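Local coordinates for PBP5 (Haemophilus influenzae, PDB 3A3J), which removes C-terminal D-alanyl residues from sugar-peptide cell wall precursors, acting as a D-alanyl-D-alanine carboxypeptidase of the penicillin-binding protein class, at residues 12-17 against 244-249; 27-32 against 150-155; 188-193 against 237-242; 213-218 against 225-230. One frame throughout, in Å; residues are numbered along the deposited sequence.

In the fold
All four contacts are built on or beside one antiparallel sheet. Contact 4 pairs two of its strands. Contact 1 adds the neighbouring strand 11-16; the centres of contacts 1 and 4 are about 7 Å apart, and a probable hydrogen bond of 2.9 Å joins Val13 N to Val228 O. Contacts 1 and 3 share helix 235-252, which covers one side of the sheet; Ser242 of contact 3 rests on Leu213 and Val229 of contact 4. Contact 2 lies on the other side, where Ala155 meets Val13. Contacts 3 and 4 come closest to the active-site region: the side chains of Asn188 and Val214 are about 7 and 5 Å from that of Lys202, a probable substrate-binding residue.

Contact 1: 12-17 against 244-249; sequences YVLMDY and KLLQWG
Trp248 presents the rim of its indole to Leu14, whose CD2 lies in the ring plane 4.0 Å from Trp248 CE3. The phenol of Tyr12 is approached obliquely by the fork of Leu245, with Leu245 CD1 4.0 Å from Tyr12 CD1 and Leu245 CD2 against Tyr12 CE1. The indole also packs edge-to-face with Phe253, and its NE1 donates to Thr3 O.

Leu14 supplies the largest share of the interface. With CG anti to the backbone N (chi1 174°), its two methyls spread over the helix. Leu14 CD1 reaches Leu246 CD2 at 3.9 Å, while Leu14 CD2 comes within 3.3 Å of Leu245 O and 3.9 Å of Gly249 CA. Glycine suits that last place because the methyl can settle directly against the helix backbone. The short axes of strand 12-16 and helix 244-249 pass 9.2 Å apart at -35°.

Leu245 O, although touched by a methyl, is already engaged by Gly249 N within the helix. Strand and helix are therefore joined here by hydrocarbon packing and the exclusion of water, a union that depends on the shapes of branched leucines and aromatic rings rather than on polar pairing.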
loop_
_atom_site.group_PDB
_atom_site.type_symbol
_atom_site.label_atom_id
_atom_site.label_comp_id
_atom_site.label_asym_id
_atom_site.label_seq_id
_atom_site.Cartn_x
_atom_site.Cartn_y
_atom_site.Cartn_z
ATOM N N TYR A 12 0.589 -9.130 -12.312
ATOM C CA TYR A 12 1.535 -8.548 -11.415
ATOM C C TYR A 12 1.691 -7.057 -11.601
ATOM O O TYR A 12 1.336 -6.484 -12.638
ATOM C CB TYR A 12 2.910 -9.197 -11.615
ATOM C CG TYR A 12 3.598 -8.971 -12.974
ATOM C CD1 TYR A 12 4.367 -7.826 -13.234
ATOM C CD2 TYR A 12 3.511 -9.918 -13.942
ATOM C CE1 TYR A 12 5.031 -7.663 -14.485
ATOM C CE2 TYR A 12 4.142 -9.789 -15.104
ATOM C CZ TYR A 12 4.904 -8.683 -15.396
ATOM O OH TYR A 12 5.480 -8.644 -16.644
ATOM N N VAL A 13 2.259 -6.403 -10.623
ATOM C CA VAL A 13 2.454 -4.998 -10.783
ATOM C C VAL A 13 3.700 -4.710 -9.971
ATOM O O VAL A 13 3.954 -5.422 -8.981
ATOM C CB VAL A 13 1.242 -4.176 -10.228
ATOM C CG1 VAL A 13 1.443 -3.863 -8.784
ATOM C CG2 VAL A 13 1.139 -2.871 -10.935
ATOM N N LEU A 14 4.494 -3.710 -10.391
ATOM C CA LEU A 14 5.572 -3.218 -9.563
ATOM C C LEU A 14 5.361 -1.703 -9.501
ATOM O O LEU A 14 5.044 -1.095 -10.547
ATOM C CB LEU A 14 6.922 -3.460 -10.265
ATOM C CG LEU A 14 8.167 -2.841 -9.564
ATOM C CD1 LEU A 14 8.327 -3.535 -8.170
ATOM C CD2 LEU A 14 9.501 -3.022 -10.345
ATOM N N MET A 15 5.579 -1.057 -8.351
ATOM C CA MET A 15 5.204 0.345 -8.253
ATOM C C MET A 15 6.121 0.987 -7.238
ATOM O O MET A 15 6.423 0.369 -6.233
ATOM C CB MET A 15 3.701 0.469 -7.845
ATOM C CG MET A 15 3.329 1.785 -7.155
ATOM S SD MET A 15 1.685 1.884 -6.286
ATOM C CE MET A 15 2.150 2.168 -4.619
ATOM N N ASP A 16 6.592 2.199 -7.491
ATOM C CA ASP A 16 7.346 2.956 -6.519
ATOM C C ASP A 16 6.380 3.459 -5.461
ATOM O O ASP A 16 5.354 4.074 -5.787
ATOM C CB ASP A 16 8.027 4.196 -7.172
ATOM C CG ASP A 16 8.855 4.980 -6.189
ATOM O OD1 ASP A 16 10.091 4.719 -6.012
ATOM O OD2 ASP A 16 8.276 5.818 -5.506
ATOM N N TYR A 17 6.720 3.223 -4.199
ATOM C CA TYR A 17 5.834 3.589 -3.082
ATOM C C TYR A 17 5.684 5.126 -3.043
ATOM O O TYR A 17 4.645 5.674 -2.650
ATOM C CB TYR A 17 6.472 3.130 -1.798
ATOM C CG TYR A 17 5.914 3.739 -0.515
ATOM C CD1 TYR A 17 4.606 3.386 -0.026
ATOM C CD2 TYR A 17 6.670 4.637 0.222
ATOM C CE1 TYR A 17 4.096 3.934 1.177
ATOM C CE2 TYR A 17 6.169 5.221 1.394
ATOM C CZ TYR A 17 4.887 4.848 1.868
ATOM O OH TYR A 17 4.463 5.411 3.022
ATOM N N LYS A 244 12.718 -10.908 -8.638
ATOM C CA LYS A 244 13.032 -10.459 -9.981
ATOM C C LYS A 244 12.481 -9.030 -10.280
ATOM O O LYS A 244 13.170 -8.173 -10.904
ATOM C CB LYS A 244 12.484 -11.441 -11.019
ATOM C CG LYS A 244 13.456 -12.600 -11.393
ATOM C CD LYS A 244 12.941 -13.490 -12.523
ATOM C CE LYS A 244 13.333 -14.982 -12.305
ATOM N NZ LYS A 244 12.551 -15.785 -13.256
ATOM N N LEU A 245 11.205 -8.800 -9.937
ATOM C CA LEU A 245 10.606 -7.471 -10.114
ATOM C C LEU A 245 11.342 -6.438 -9.292
ATOM O O LEU A 245 11.710 -5.369 -9.806
ATOM C CB LEU A 245 9.143 -7.482 -9.713
ATOM C CG LEU A 245 8.323 -8.124 -10.822
ATOM C CD1 LEU A 245 6.907 -8.422 -10.236
ATOM C CD2 LEU A 245 8.186 -7.146 -12.029
ATOM N N LEU A 246 11.586 -6.743 -8.025
ATOM C CA LEU A 246 12.156 -5.746 -7.173
ATOM C C LEU A 246 13.588 -5.332 -7.683
ATOM O O LEU A 246 13.880 -4.138 -7.819
ATOM C CB LEU A 246 12.170 -6.246 -5.742
ATOM C CG LEU A 246 10.767 -6.510 -5.157
ATOM C CD1 LEU A 246 10.913 -7.177 -3.780
ATOM C CD2 LEU A 246 9.955 -5.188 -5.052
ATOM N N GLN A 247 14.452 -6.322 -7.945
ATOM C CA GLN A 247 15.837 -6.089 -8.399
ATOM C C GLN A 247 15.897 -5.383 -9.738
ATOM O O GLN A 247 16.706 -4.508 -9.915
ATOM C CB GLN A 247 16.638 -7.396 -8.456
ATOM C CG GLN A 247 16.999 -7.959 -7.081
ATOM C CD GLN A 247 17.673 -9.335 -7.242
ATOM O OE1 GLN A 247 17.446 -10.048 -8.254
ATOM N NE2 GLN A 247 18.523 -9.686 -6.287
ATOM N N TRP A 248 15.030 -5.738 -10.670
ATOM C CA TRP A 248 14.922 -4.976 -11.889
ATOM C C TRP A 248 14.557 -3.553 -11.581
ATOM O O TRP A 248 15.014 -2.587 -12.258
ATOM C CB TRP A 248 13.805 -5.544 -12.723
ATOM C CG TRP A 248 13.606 -4.896 -14.058
ATOM C CD1 TRP A 248 14.377 -5.082 -15.184
ATOM C CD2 TRP A 248 12.542 -4.000 -14.450
ATOM N NE1 TRP A 248 13.852 -4.387 -16.238
ATOM C CE2 TRP A 248 12.738 -3.697 -15.821
ATOM C CE3 TRP A 248 11.461 -3.414 -13.780
ATOM C CZ2 TRP A 248 11.893 -2.832 -16.523
ATOM C CZ3 TRP A 248 10.620 -2.579 -14.471
ATOM C CH2 TRP A 248 10.830 -2.300 -15.841
ATOM N N GLY A 249 13.667 -3.395 -10.601
ATOM C CA GLY A 249 13.260 -2.047 -10.213
ATOM C C GLY A 249 14.422 -1.274 -9.630
ATOM O O GLY A 249 14.774 -0.234 -10.150
#

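Contact 2: 27-32 against 150-155; sequences NPDQRQ and SARDMA
Pro28 and Ala151 bring the backbones to a CA-CA distance of 5.1 Å, where the type I turn from Asn27 to Gln30 meets the start of helix 151-164 and Pro28 O accepts from Arg152 N at 3.0 Å. That bond is nearly straight (163°) and lies in the carbonyl plane. Proline fits the second place of the turn because its ring restricts phi to the value needed there.

The side chains add a second grip. Arg152 leaves the helix with CG anti to the backbone N, and a bend at chi3 (-55°) turns its guanidinium side-on to Asp29. Arg152 NE meets Asp29 OD1 at 2.8 Å, Arg152 NH1 meets Asp29 OD2 at 3.1 Å, and the two planes are only 16° apart. Both oxygens are used on their syn sides, so this two-pronged salt bridge resists rotation of either group. Pro28 lies alongside, its CG near Arg152 NH1.

Ser150 caps the helix: Ser150 OG accepts from Asp153 N at 3.1 Å, while its CB packs on Gln30 O. A water donates to Asp29 OD1 at 2.6 Å and also bonds Ser150 OG. Arg152 probably offsets the charge of Asp29, whose OD1 lies 5.2 Å from Asp153 OD1; Asp153 OD2 is bound by Asn133 N and Thr134 OG1.

The serine N-cap is a classic helix start; here Pro28 O also takes the Arg152 amide, which fastens the segment after strand 25-26 to helix 151-164 of the carboxypeptidase domain.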
loop_
_atom_site.group_PDB
_atom_site.type_symbol
_atom_site.label_atom_id
_atom_site.label_comp_id
_atom_site.label_asym_id
_atom_site.label_seq_id
_atom_site.Cartn_x
_atom_site.Cartn_y
_atom_site.Cartn_z
ATOM N N ASN A 27 -1.689 -7.326 -16.746
ATOM C CA ASN A 27 -3.094 -7.346 -16.309
ATOM C C ASN A 27 -3.277 -6.807 -14.905
ATOM O O ASN A 27 -3.823 -7.481 -14.065
ATOM C CB ASN A 27 -3.632 -8.769 -16.316
ATOM C CG ASN A 27 -3.431 -9.439 -17.622
ATOM O OD1 ASN A 27 -3.729 -8.865 -18.652
ATOM N ND2 ASN A 27 -2.922 -10.674 -17.605
ATOM N N PRO A 28 -2.834 -5.582 -14.667
ATOM C CA PRO A 28 -2.813 -5.065 -13.324
ATOM C C PRO A 28 -4.225 -4.910 -12.738
ATOM O O PRO A 28 -4.355 -4.787 -11.516
ATOM C CB PRO A 28 -2.166 -3.668 -13.483
ATOM C CG PRO A 28 -2.308 -3.314 -14.960
ATOM C CD PRO A 28 -2.324 -4.632 -15.696
ATOM N N ASP A 29 -5.239 -4.801 -13.616
ATOM C CA ASP A 29 -6.631 -4.493 -13.232
ATOM C C ASP A 29 -7.484 -5.736 -13.441
ATOM O O ASP A 29 -8.648 -5.759 -13.116
ATOM C CB ASP A 29 -7.225 -3.320 -14.035
ATOM C CG ASP A 29 -6.476 -2.019 -13.813
ATOM O OD1 ASP A 29 -6.283 -1.608 -12.640
ATOM O OD2 ASP A 29 -6.056 -1.392 -14.833
ATOM N N GLN A 30 -6.895 -6.821 -13.911
ATOM C CA GLN A 30 -7.677 -8.070 -13.988
ATOM C C GLN A 30 -8.069 -8.607 -12.584
ATOM O O GLN A 30 -7.258 -8.612 -11.645
ATOM C CB GLN A 30 -6.932 -9.113 -14.770
ATOM C CG GLN A 30 -7.694 -10.405 -14.943
ATOM C CD GLN A 30 -6.739 -11.502 -15.364
ATOM O OE1 GLN A 30 -6.606 -12.516 -14.691
ATOM N NE2 GLN A 30 -6.013 -11.257 -16.429
ATOM N N ARG A 31 -9.320 -9.007 -12.436
ATOM C CA ARG A 31 -9.816 -9.473 -11.124
ATOM C C ARG A 31 -9.301 -10.891 -10.745
ATOM O O ARG A 31 -9.294 -11.819 -11.564
ATOM C CB ARG A 31 -11.357 -9.436 -11.077
ATOM C CG ARG A 31 -11.830 -8.004 -11.119
ATOM C CD ARG A 31 -13.279 -7.853 -11.348
ATOM N NE ARG A 31 -13.620 -6.453 -11.095
ATOM C CZ ARG A 31 -14.853 -6.024 -10.803
ATOM N NH1 ARG A 31 -15.850 -6.890 -10.759
ATOM N NH2 ARG A 31 -15.091 -4.734 -10.554
ATOM N N GLN A 32 -8.883 -11.019 -9.495
ATOM C CA GLN A 32 -8.267 -12.204 -8.992
ATOM C C GLN A 32 -8.833 -12.490 -7.605
ATOM O O GLN A 32 -9.169 -11.563 -6.849
ATOM C CB GLN A 32 -6.756 -11.956 -8.834
ATOM C CG GLN A 32 -5.983 -12.046 -10.122
ATOM C CD GLN A 32 -5.673 -13.468 -10.445
ATOM O OE1 GLN A 32 -5.489 -14.273 -9.557
ATOM N NE2 GLN A 32 -5.625 -13.784 -11.694
ATOM N N SER A 150 -7.291 -7.009 -7.283
ATOM C CA SER A 150 -6.360 -7.015 -8.434
ATOM C C SER A 150 -4.954 -6.613 -7.948
ATOM O O SER A 150 -4.778 -6.060 -6.829
ATOM C CB SER A 150 -6.879 -6.035 -9.492
ATOM O OG SER A 150 -6.533 -4.730 -9.043
ATOM N N ALA A 151 -3.950 -6.835 -8.813
ATOM C CA ALA A 151 -2.574 -6.560 -8.473
ATOM C C ALA A 151 -2.414 -5.116 -8.119
ATOM O O ALA A 151 -1.784 -4.770 -7.119
ATOM C CB ALA A 151 -1.668 -6.958 -9.699
ATOM N N ARG A 152 -3.015 -4.228 -8.914
ATOM C CA ARG A 152 -2.853 -2.771 -8.651
ATOM C C ARG A 152 -3.583 -2.366 -7.374
ATOM O O ARG A 152 -3.093 -1.557 -6.581
ATOM C CB ARG A 152 -3.429 -1.929 -9.847
ATOM C CG ARG A 152 -3.113 -0.399 -9.695
ATOM C CD ARG A 152 -4.129 0.496 -10.349
ATOM N NE ARG A 152 -4.288 0.129 -11.754
ATOM C CZ ARG A 152 -3.553 0.708 -12.707
ATOM N NH1 ARG A 152 -3.717 0.371 -13.981
ATOM N NH2 ARG A 152 -2.649 1.644 -12.353
ATOM N N ASP A 153 -4.788 -2.903 -7.167
ATOM C CA ASP A 153 -5.574 -2.563 -5.924
ATOM C C ASP A 153 -4.833 -3.060 -4.684
ATOM O O ASP A 153 -4.682 -2.345 -3.628
ATOM C CB ASP A 153 -6.980 -3.165 -6.012
ATOM C CG ASP A 153 -7.899 -2.360 -6.960
ATOM O OD1 ASP A 153 -7.390 -1.351 -7.539
ATOM O OD2 ASP A 153 -9.101 -2.740 -7.095
ATOM N N MET A 154 -4.250 -4.245 -4.835
ATOM C CA MET A 154 -3.416 -4.753 -3.662
ATOM C C MET A 154 -2.144 -3.937 -3.485
ATOM O O MET A 154 -1.678 -3.733 -2.371
ATOM C CB MET A 154 -3.144 -6.292 -3.822
ATOM C CG MET A 154 -4.412 -7.155 -3.428
ATOM S SD MET A 154 -4.561 -6.901 -1.690
ATOM C CE MET A 154 -6.194 -7.497 -1.461
ATOM N N ALA A 155 -1.562 -3.430 -4.576
ATOM C CA ALA A 155 -0.417 -2.503 -4.358
ATOM C C ALA A 155 -0.891 -1.264 -3.634
ATOM O O ALA A 155 -0.226 -0.728 -2.722
ATOM C CB ALA A 155 0.311 -2.133 -5.733
HETATM O O HOH W 1 -7.669 -2.480 -10.655
#

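Contact 3: 188-193 against 237-242; sequences NGLLWD and GREVES. With SO4 (sulfate ion), chain B.
Glu239 lays its carboxylate against the bare backbone of Gly189, an unusually close meeting of a charged group with a glycine. Glu239 OE2 is 2.8 Å from Gly189 N, but the N-H points poorly at it (128°), making the hydrogen bond weak. The other oxygen, Glu239 OE1, is 3.4 Å from Gly189 CA. Only a residue without a side chain leaves this surface bare. Glu239 gets there with its chain extended beyond CG, and its negative charge may be eased a little by the Gly189 amide at the start of the 3-10 segment 189-192.

Leu190 runs past Glu239 in the opposite direction. Leu190 CD2 lies 3.7 Å from Glu239 CB, and Leu190 CD1 3.9 Å from Ser242 CB, so the leucine covers the aliphatic root of the glutamate and the helix surface beside it. Asn188 OD1 accepts a weak bond from Leu190 N within its own turn.

On the same helix, Arg238 has CG between the backbone N and the carbonyl carbon (chi1 80°), then stretches out to a sulfate probably derived from the crystallisation liquor. The anion sits at the guanidinium edge: Arg238 NH2 donates to sulfate O3 at 2.7 Å and Arg238 NH1 to sulfate O2 at 3.1 Å. Thr203 OG1, next to Lys202, which probably binds substrate, holds it as well.

An arginine and a threonine sharing one anion beside the lysine are consistent with the carboxylate-recognition pocket of serine D,D-peptidases, which Asn188 approaches; the 3-10 turn packs against helix 235-252, which carries Arg238.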
loop_
_atom_site.group_PDB
_atom_site.type_symbol
_atom_site.label_atom_id
_atom_site.label_comp_id
_atom_site.label_asym_id
_atom_site.label_seq_id
_atom_site.Cartn_x
_atom_site.Cartn_y
_atom_site.Cartn_z
ATOM N N ASN A 188 6.421 -15.308 4.190
ATOM C CA ASN A 188 7.108 -14.520 3.130
ATOM C C ASN A 188 8.626 -14.865 3.227
ATOM O O ASN A 188 9.341 -14.309 4.099
ATOM C CB ASN A 188 6.832 -12.995 3.348
ATOM C CG ASN A 188 7.626 -12.138 2.423
ATOM O OD1 ASN A 188 8.375 -12.646 1.556
ATOM N ND2 ASN A 188 7.505 -10.812 2.589
ATOM N N GLY A 189 9.069 -15.868 2.455
ATOM C CA GLY A 189 10.502 -16.302 2.523
ATOM C C GLY A 189 11.483 -15.127 2.320
ATOM O O GLY A 189 12.613 -15.121 2.828
ATOM N N LEU A 190 11.050 -14.102 1.592
ATOM C CA LEU A 190 11.980 -12.977 1.249
ATOM C C LEU A 190 12.482 -12.256 2.471
ATOM O O LEU A 190 13.469 -11.523 2.432
ATOM C CB LEU A 190 11.391 -12.046 0.187
ATOM C CG LEU A 190 11.117 -12.742 -1.148
ATOM C CD1 LEU A 190 10.463 -11.761 -2.113
ATOM C CD2 LEU A 190 12.387 -13.320 -1.819
ATOM N N LEU A 191 11.853 -12.471 3.608
ATOM C CA LEU A 191 12.323 -11.800 4.810
ATOM C C LEU A 191 13.649 -12.415 5.275
ATOM O O LEU A 191 14.341 -11.860 6.144
ATOM C CB LEU A 191 11.309 -11.952 5.928
ATOM C CG LEU A 191 9.891 -11.324 5.823
ATOM C CD1 LEU A 191 8.949 -11.814 7.055
ATOM C CD2 LEU A 191 9.962 -9.827 5.783
ATOM N N TRP A 192 13.951 -13.619 4.796
ATOM C CA TRP A 192 15.208 -14.236 5.207
ATOM C C TRP A 192 16.318 -13.863 4.180
ATOM O O TRP A 192 17.472 -14.237 4.367
ATOM C CB TRP A 192 15.060 -15.767 5.290
ATOM C CG TRP A 192 14.393 -16.182 6.526
ATOM C CD1 TRP A 192 14.994 -16.509 7.702
ATOM C CD2 TRP A 192 12.960 -16.227 6.768
ATOM N NE1 TRP A 192 14.019 -16.821 8.660
ATOM C CE2 TRP A 192 12.772 -16.628 8.119
ATOM C CE3 TRP A 192 11.831 -15.922 5.992
ATOM C CZ2 TRP A 192 11.480 -16.791 8.705
ATOM C CZ3 TRP A 192 10.519 -16.128 6.571
ATOM C CH2 TRP A 192 10.380 -16.561 7.902
ATOM N N ASP A 193 15.973 -13.163 3.098
ATOM C CA ASP A 193 16.943 -12.948 2.039
ATOM C C ASP A 193 17.825 -11.768 2.339
ATOM O O ASP A 193 17.409 -10.616 2.163
ATOM C CB ASP A 193 16.245 -12.818 0.697
ATOM C CG ASP A 193 17.221 -12.902 -0.476
ATOM O OD1 ASP A 193 18.420 -12.682 -0.253
ATOM O OD2 ASP A 193 16.766 -13.146 -1.617
ATOM N N GLY A 237 8.221 -20.281 -6.470
ATOM C CA GLY A 237 8.251 -19.376 -7.651
ATOM C C GLY A 237 7.816 -17.938 -7.349
ATOM O O GLY A 237 8.292 -16.943 -7.977
ATOM N N ARG A 238 6.932 -17.782 -6.354
ATOM C CA ARG A 238 6.366 -16.459 -6.115
ATOM C C ARG A 238 7.423 -15.558 -5.484
ATOM O O ARG A 238 7.534 -14.363 -5.829
ATOM C CB ARG A 238 5.053 -16.533 -5.302
ATOM C CG ARG A 238 5.306 -16.699 -3.816
ATOM C CD ARG A 238 4.036 -16.909 -3.067
ATOM N NE ARG A 238 4.317 -17.478 -1.740
ATOM C CZ ARG A 238 3.364 -17.889 -0.928
ATOM N NH1 ARG A 238 2.093 -17.751 -1.300
ATOM N NH2 ARG A 238 3.658 -18.434 0.243
ATOM N N GLU A 239 8.235 -16.112 -4.590
ATOM C CA GLU A 239 9.323 -15.293 -4.075
ATOM C C GLU A 239 10.404 -14.966 -5.120
ATOM O O GLU A 239 10.975 -13.845 -5.128
ATOM C CB GLU A 239 9.974 -15.960 -2.842
ATOM C CG GLU A 239 8.973 -16.255 -1.716
ATOM C CD GLU A 239 9.596 -17.141 -0.644
ATOM O OE1 GLU A 239 10.845 -17.337 -0.663
ATOM O OE2 GLU A 239 8.880 -17.575 0.258
ATOM N N VAL A 240 10.684 -15.934 -5.996
ATOM C CA VAL A 240 11.626 -15.703 -7.081
ATOM C C VAL A 240 11.149 -14.561 -8.058
ATOM O O VAL A 240 11.873 -13.650 -8.337
ATOM C CB VAL A 240 11.933 -17.008 -7.875
ATOM C CG1 VAL A 240 12.706 -16.656 -9.126
ATOM C CG2 VAL A 240 12.810 -18.004 -7.037
ATOM N N GLU A 241 9.945 -14.683 -8.613
ATOM C CA GLU A 241 9.391 -13.675 -9.495
ATOM C C GLU A 241 9.299 -12.302 -8.797
ATOM O O GLU A 241 9.478 -11.269 -9.434
ATOM C CB GLU A 241 8.037 -14.094 -10.011
ATOM C CG GLU A 241 8.060 -15.396 -10.733
ATOM C CD GLU A 241 9.164 -15.377 -11.803
ATOM O OE1 GLU A 241 9.014 -14.660 -12.807
ATOM O OE2 GLU A 241 10.175 -16.075 -11.669
ATOM N N SER A 242 9.048 -12.292 -7.489
ATOM C CA SER A 242 8.919 -11.032 -6.817
ATOM C C SER A 242 10.286 -10.393 -6.758
ATOM O O SER A 242 10.429 -9.194 -7.024
ATOM C CB SER A 242 8.361 -11.187 -5.403
ATOM O OG SER A 242 6.973 -11.398 -5.497
HETATM S S SO4 B . 0.485 -19.027 2.113
HETATM O O1 SO4 B . 0.088 -17.871 2.927
HETATM O O2 SO4 B . 0.064 -19.030 0.713
HETATM O O3 SO4 B . 1.924 -18.984 2.262
HETATM O O4 SO4 B . -0.200 -20.290 2.581
#

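Contact 4: 213-218 against 225-230; sequences LVASAT and LISVVM
Leu213, Ala215 and Ala217 face Val229, Ser227 and Leu225 in three hydrogen-bonded antiparallel pairs, each closed by two backbone bonds. The shortest runs from Ser227 N to Ala215 O at 2.7 Å. The longest, from Val229 N to Leu213 O, measures 3.2 Å. Between them lie the non-hydrogen-bonded pairs Val214-Val228 and Ser216-Ile226, where CA-H groups approach carbonyls, as Ile226 CA does Ala215 O at 3.2 Å.

Two serines supply the polar side-chain contacts. Ser216 has OG anti to the backbone N (chi1 180°), from where Ser216 OG donates to Leu225 O at 2.8 Å, above the carbonyl plane. Ala217 N reaches the same oxygen from the opposite face, so two donors grip it, and Arg224 bonds the serine hydroxyl too. A water links Ser227 OG, 2.9 Å away, with Leu213 O, giving this buried hydroxyl a partner. Small Ala215 leaves room for that hydroxyl, its CB 3.5 Å from Ser227 OG.

Apolar contact follows the two faces. Val214 and Val228 lie side by side, Val214 CG2 4.0 Å from Val228 CG1, on the face toward helix 151-164. On the other, which helix 235-252 covers, Leu213 CB is 4.3 Å from Val229 CG2.

This is a beta hairpin within the central antiparallel sheet of the penicillin-binding fold, flanked by helices on both faces; strand 210-218 also pairs with strand 197-206, which carries Lys202, a probable substrate-binding residue.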
loop_
_atom_site.group_PDB
_atom_site.type_symbol
_atom_site.label_atom_id
_atom_site.label_comp_id
_atom_site.label_asym_id
_atom_site.label_seq_id
_atom_site.Cartn_x
_atom_site.Cartn_y
_atom_site.Cartn_z
ATOM N N LEU A 213 1.676 -12.970 -3.792
ATOM C CA LEU A 213 2.485 -12.393 -2.731
ATOM C C LEU A 213 2.532 -10.910 -2.956
ATOM O O LEU A 213 2.610 -10.485 -4.064
ATOM C CB LEU A 213 3.930 -12.943 -2.828
ATOM C CG LEU A 213 5.065 -12.271 -2.036
ATOM C CD1 LEU A 213 4.809 -12.295 -0.576
ATOM C CD2 LEU A 213 6.539 -12.787 -2.340
ATOM N N VAL A 214 2.498 -10.126 -1.892
ATOM C CA VAL A 214 2.696 -8.721 -1.956
ATOM C C VAL A 214 3.985 -8.433 -1.215
ATOM O O VAL A 214 4.108 -8.765 -0.058
ATOM C CB VAL A 214 1.486 -7.987 -1.292
ATOM C CG1 VAL A 214 1.750 -6.468 -1.251
ATOM C CG2 VAL A 214 0.294 -8.221 -2.152
ATOM N N ALA A 215 4.982 -7.866 -1.873
ATOM C CA ALA A 215 6.246 -7.643 -1.188
ATOM C C ALA A 215 6.618 -6.183 -1.292
ATOM O O ALA A 215 6.222 -5.495 -2.220
ATOM C CB ALA A 215 7.383 -8.574 -1.789
ATOM N N SER A 216 7.354 -5.692 -0.320
ATOM C CA SER A 216 7.860 -4.382 -0.431
ATOM C C SER A 216 9.276 -4.421 0.117
ATOM O O SER A 216 9.548 -5.162 1.075
ATOM C CB SER A 216 6.996 -3.404 0.369
ATOM O OG SER A 216 7.512 -2.054 0.271
ATOM N N ALA A 217 10.177 -3.646 -0.512
ATOM C CA ALA A 217 11.631 -3.606 -0.195
ATOM C C ALA A 217 12.142 -2.174 -0.349
ATOM O O ALA A 217 11.589 -1.413 -1.145
ATOM C CB ALA A 217 12.408 -4.477 -1.131
ATOM N N THR A 218 13.179 -1.839 0.420
ATOM C CA THR A 218 13.779 -0.535 0.385
ATOM C C THR A 218 15.282 -0.578 0.051
ATOM O O THR A 218 15.943 -1.636 0.085
ATOM C CB THR A 218 13.725 0.185 1.704
ATOM O OG1 THR A 218 14.500 -0.553 2.631
ATOM C CG2 THR A 218 12.244 0.377 2.237
ATOM N N LEU A 225 9.951 0.130 -3.061
ATOM C CA LEU A 225 9.075 -0.474 -4.057
ATOM C C LEU A 225 8.081 -1.481 -3.448
ATOM O O LEU A 225 8.314 -2.030 -2.376
ATOM C CB LEU A 225 9.905 -1.218 -5.109
ATOM C CG LEU A 225 11.006 -0.440 -5.909
ATOM C CD1 LEU A 225 11.819 -1.388 -6.912
ATOM C CD2 LEU A 225 10.397 0.775 -6.637
ATOM N N ILE A 226 7.013 -1.756 -4.188
ATOM C CA ILE A 226 6.056 -2.696 -3.758
ATOM C C ILE A 226 5.786 -3.506 -4.962
ATOM O O ILE A 226 5.509 -2.893 -6.033
ATOM C CB ILE A 226 4.738 -1.950 -3.335
ATOM C CG1 ILE A 226 5.008 -1.176 -2.062
ATOM C CG2 ILE A 226 3.571 -2.955 -3.175
ATOM C CD1 ILE A 226 3.799 -0.243 -1.730
ATOM N N SER A 227 5.863 -4.849 -4.848
ATOM C CA SER A 227 5.462 -5.710 -5.967
ATOM C C SER A 227 4.260 -6.544 -5.606
ATOM O O SER A 227 4.079 -6.838 -4.419
ATOM C CB SER A 227 6.613 -6.684 -6.294
ATOM O OG SER A 227 7.127 -7.392 -5.103
ATOM N N VAL A 228 3.517 -7.009 -6.620
ATOM C CA VAL A 228 2.435 -7.890 -6.407
ATOM C C VAL A 228 2.474 -8.888 -7.548
ATOM O O VAL A 228 2.526 -8.490 -8.682
ATOM C CB VAL A 228 0.998 -7.147 -6.398
ATOM C CG1 VAL A 228 -0.103 -8.129 -6.100
ATOM C CG2 VAL A 228 0.979 -5.982 -5.387
ATOM N N VAL A 229 2.452 -10.186 -7.238
ATOM C CA VAL A 229 2.285 -11.201 -8.253
ATOM C C VAL A 229 1.082 -12.103 -7.886
ATOM O O VAL A 229 0.874 -12.446 -6.713
ATOM C CB VAL A 229 3.613 -12.076 -8.401
ATOM C CG1 VAL A 229 4.804 -11.155 -8.693
ATOM C CG2 VAL A 229 3.917 -12.877 -7.088
ATOM N N MET A 230 0.307 -12.501 -8.890
ATOM C CA MET A 230 -0.830 -13.280 -8.637
ATOM C C MET A 230 -0.820 -14.418 -9.613
ATOM O O MET A 230 -0.294 -14.264 -10.719
ATOM C CB MET A 230 -2.113 -12.418 -8.816
ATOM C CG MET A 230 -2.274 -11.479 -7.694
ATOM S SD MET A 230 -3.477 -10.131 -7.939
ATOM C CE MET A 230 -4.063 -10.062 -6.250
HETATM O O HOH W 2 5.322 -9.616 -5.093
#